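HD domain protein (Enterococcus faecalis, PDB 4LRL) probably hydrolyses deoxyribonucleoside triphosphates as a metal-binding HD-domain phosphohydrolase under allosteric control by bound nucleotides. Local coordinates at residues 300-305 / 326-331. Sequence-based numbering, arbitrary orientation.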
ATOM      1  N   GLN C 300      -6.602  46.153 -11.109  1.00 59.80           N
ATOM      2  CA  GLN C 300      -7.632  45.697 -10.169  1.00 59.50           C
ATOM      3  C   GLN C 300      -7.104  44.646  -9.192  1.00 57.03           C
ATOM      4  O   GLN C 300      -7.758  43.630  -8.929  1.00 56.16           O
ATOM      5  CB  GLN C 300      -8.862  45.177 -10.926  1.00 60.38           C
ATOM      6  CG  GLN C 300      -9.636  46.261 -11.676  1.00 63.77           C
ATOM      7  CD  GLN C 300     -10.575  45.706 -12.734  1.00 66.11           C
ATOM      8  OE1 GLN C 300     -11.209  44.667 -12.547  1.00 65.78           O
ATOM      9  NE2 GLN C 300     -10.678  46.413 -13.858  1.00 69.64           N
ATOM     10  N   ALA C 301      -5.914  44.899  -8.658  1.00 55.73           N
ATOM     11  CA  ALA C 301      -5.253  43.943  -7.786  1.00 53.40           C
ATOM     12  C   ALA C 301      -4.889  44.603  -6.465  1.00 53.91           C
ATOM     13  O   ALA C 301      -3.723  44.604  -6.059  1.00 53.41           O
ATOM     14  CB  ALA C 301      -4.024  43.371  -8.474  1.00 51.85           C
ATOM     15  N   SER C 302      -5.908  45.152  -5.805  1.00 54.79           N
ATOM     16  CA  SER C 302      -5.761  45.937  -4.573  1.00 55.66           C
ATOM     17  C   SER C 302      -4.886  45.295  -3.500  1.00 54.10           C
ATOM     18  O   SER C 302      -4.046  45.969  -2.904  1.00 55.05           O
ATOM     19  CB  SER C 302      -7.135  46.263  -3.983  1.00 57.07           C
ATOM     20  OG  SER C 302      -7.881  45.072  -3.784  1.00 57.39           O
ATOM     21  N   LEU C 303      -5.079  43.995  -3.269  1.00 51.98           N
ATOM     22  CA  LEU C 303      -4.334  43.260  -2.243  1.00 50.34           C
ATOM     23  C   LEU C 303      -2.872  43.015  -2.623  1.00 49.08           C
ATOM     24  O   LEU C 303      -2.065  42.651  -1.771  1.00 48.65           O
ATOM     25  CB  LEU C 303      -5.032  41.943  -1.892  1.00 49.02           C
ATOM     26  CG  LEU C 303      -6.492  41.940  -1.406  1.00 49.90           C
ATOM     27  CD1 LEU C 303      -6.980  40.511  -1.160  1.00 47.64           C
ATOM     28  CD2 LEU C 303      -6.699  42.794  -0.160  1.00 51.34           C
ATOM     29  N   LEU C 304      -2.531  43.222  -3.894  1.00 48.45           N
ATOM     30  CA  LEU C 304      -1.138  43.117  -4.345  1.00 47.88           C
ATOM     31  C   LEU C 304      -0.414  44.459  -4.421  1.00 49.36           C
ATOM     32  O   LEU C 304       0.823  44.508  -4.478  1.00 49.33           O
ATOM     33  CB  LEU C 304      -1.053  42.434  -5.705  1.00 46.57           C
ATOM     34  CG  LEU C 304      -1.019  40.913  -5.779  1.00 45.30           C
ATOM     35  CD1 LEU C 304      -0.861  40.512  -7.239  1.00 45.03           C
ATOM     36  CD2 LEU C 304       0.108  40.324  -4.939  1.00 45.11           C
ATOM     37  N   VAL C 305      -1.190  45.540  -4.422  1.00 50.69           N
ATOM     38  CA  VAL C 305      -0.657  46.880  -4.594  1.00 52.39           C
ATOM     39  C   VAL C 305       0.431  47.234  -3.558  1.00 53.22           C
ATOM     40  O   VAL C 305       1.478  47.750  -3.947  1.00 53.79           O
ATOM     41  CB  VAL C 305      -1.799  47.938  -4.666  1.00 54.65           C
ATOM     42  CG1 VAL C 305      -1.244  49.362  -4.713  1.00 56.06           C
ATOM     43  CG2 VAL C 305      -2.681  47.667  -5.877  1.00 54.08           C
ATOM     44  N   SER C 326      -4.890  33.810  -8.259  1.00 35.79           N
ATOM     45  CA  SER C 326      -5.582  33.253  -9.412  1.00 35.31           C
ATOM     46  C   SER C 326      -6.772  34.121  -9.826  1.00 36.10           C
ATOM     47  O   SER C 326      -7.047  34.275 -11.015  1.00 36.13           O
ATOM     48  CB  SER C 326      -5.981  31.790  -9.185  1.00 34.79           C
ATOM     49  OG  SER C 326      -6.741  31.649  -8.008  1.00 35.64           O
ATOM     50  N   THR C 327      -7.447  34.714  -8.843  1.00 36.45           N
ATOM     51  CA  THR C 327      -8.541  35.641  -9.116  1.00 37.64           C
ATOM     52  C   THR C 327      -8.061  36.849  -9.938  1.00 38.30           C
ATOM     53  O   THR C 327      -8.681  37.223 -10.937  1.00 39.20           O
ATOM     54  CB  THR C 327      -9.233  36.087  -7.818  1.00 38.44           C
ATOM     55  OG1 THR C 327      -9.767  34.936  -7.146  1.00 37.05           O
ATOM     56  CG2 THR C 327     -10.372  37.082  -8.112  1.00 39.39           C
ATOM     57  N   TYR C 328      -6.939  37.431  -9.533  1.00 38.13           N
ATOM     58  CA  TYR C 328      -6.379  38.552 -10.266  1.00 38.90           C
ATOM     59  C   TYR C 328      -5.892  38.130 -11.653  1.00 38.63           C
ATOM     60  O   TYR C 328      -6.110  38.865 -12.626  1.00 39.66           O
ATOM     61  CB  TYR C 328      -5.278  39.263  -9.464  1.00 38.80           C
ATOM     62  CG  TYR C 328      -5.745  39.927  -8.177  1.00 39.09           C
ATOM     63  CD1 TYR C 328      -4.842  40.189  -7.143  1.00 38.91           C
ATOM     64  CD2 TYR C 328      -7.082  40.286  -7.987  1.00 40.02           C
ATOM     65  CE1 TYR C 328      -5.257  40.801  -5.956  1.00 39.05           C
ATOM     66  CE2 TYR C 328      -7.508  40.893  -6.798  1.00 40.90           C
ATOM     67  CZ  TYR C 328      -6.586  41.146  -5.792  1.00 40.76           C
ATOM     68  OH  TYR C 328      -6.988  41.749  -4.620  1.00 43.33           O
ATOM     69  N   PHE C 329      -5.282  36.944 -11.756  1.00 37.38           N
ATOM     70  CA  PHE C 329      -4.830  36.427 -13.065  1.00 37.44           C
ATOM     71  C   PHE C 329      -5.978  36.289 -14.085  1.00 38.64           C
ATOM     72  O   PHE C 329      -5.800  36.584 -15.268  1.00 39.10           O
ATOM     73  CB  PHE C 329      -4.111  35.079 -12.934  1.00 36.41           C
ATOM     74  CG  PHE C 329      -2.913  35.097 -12.019  1.00 37.07           C
ATOM     75  CD1 PHE C 329      -2.442  33.913 -11.471  1.00 37.10           C
ATOM     76  CD2 PHE C 329      -2.268  36.292 -11.692  1.00 37.95           C
ATOM     77  CE1 PHE C 329      -1.341  33.913 -10.624  1.00 37.10           C
ATOM     78  CE2 PHE C 329      -1.180  36.298 -10.847  1.00 38.46           C
ATOM     79  CZ  PHE C 329      -0.709  35.101 -10.311  1.00 37.16           C
ATOM     80  N   THR C 330      -7.143  35.848 -13.622  1.00 39.11           N
ATOM     81  CA  THR C 330      -8.336  35.783 -14.460  1.00 41.18           C
ATOM     82  C   THR C 330      -8.737  37.156 -15.023  1.00 43.20           C
ATOM     83  O   THR C 330      -9.000  37.270 -16.217  1.00 44.05           O
ATOM     84  CB  THR C 330      -9.507  35.098 -13.722  1.00 41.66           C
ATOM     85  OG1 THR C 330      -9.119  33.761 -13.384  1.00 40.26           O
ATOM     86  CG2 THR C 330     -10.775  35.059 -14.583  1.00 42.88           C
ATOM     87  N   GLN C 331      -8.757  38.191 -14.180  1.00 44.20           N
ATOM     88  CA  GLN C 331      -9.024  39.551 -14.672  1.00 46.74           C
ATOM     89  C   GLN C 331      -7.938  39.966 -15.654  1.00 46.65           C
ATOM     90  O   GLN C 331      -8.235  40.541 -16.696  1.00 48.53           O
ATOM     91  CB  GLN C 331      -9.057  40.587 -13.548  1.00 47.49           C
ATOM     92  CG  GLN C 331      -9.992  40.329 -12.370  1.00 49.00           C
ATOM     93  CD  GLN C 331      -9.495  41.055 -11.118  1.00 51.95           C
ATOM     94  OE1 GLN C 331      -8.479  41.763 -11.163  1.00 53.72           O
ATOM     95  NE2 GLN C 331     -10.195  40.875  -9.998  1.00 51.82           N
TER
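Tyr328 OH accepts a hydrogen bond from the backbone N-H of Leu303, with N and OH 3.2 Å apart and an angle of 159° at the hydrogen. A tyrosine on helix 322-332 is thereby tied to the loop that follows helix 270-291 and leads into helix 305-308, in the HD-associated region and away from the nucleotide and nickel sites. The loop bends round the phenol. Ala301 lies over one face of the ring in a CH-pi contact, its CA 3.6 Å from the centroid of the Tyr328 ring and only 11° off the ring normal, while Ala301 CB sits over the same face, toward the CD1 side, 3.5 Å from Tyr328 CD1. At the ring edge, near its plane, Leu304 CD1 comes to 4.0 Å from the same CD1 of Tyr328. Leu303 crosses the tyrosine side chain at about a right angle, and its CG lies 3.3 Å from Tyr328 OH; the carbonyl O of Gln300 lies oblique to the ring, near Tyr328 CE2. With CG anti to its own carbonyl carbon (chi1 -64°), Tyr328 projects from the helix into this bend, and the bond at OH together with Ala301 on the face probably limits the swing of the ring. Next to the tyrosine, the Gln331 side chain of the same chain runs beside Gln300. Trp332, farther along helix 322-332, packs on both Ala301 and Leu304. Gln331 of a second subunit packs against Leu303 and Tyr328, placing the contact beside a subunit interface. The bend itself is held by Leu304 N, which donates to Ala301 O at 2.8 Å, a bond that joins the residue over the ring face to the one at its edge.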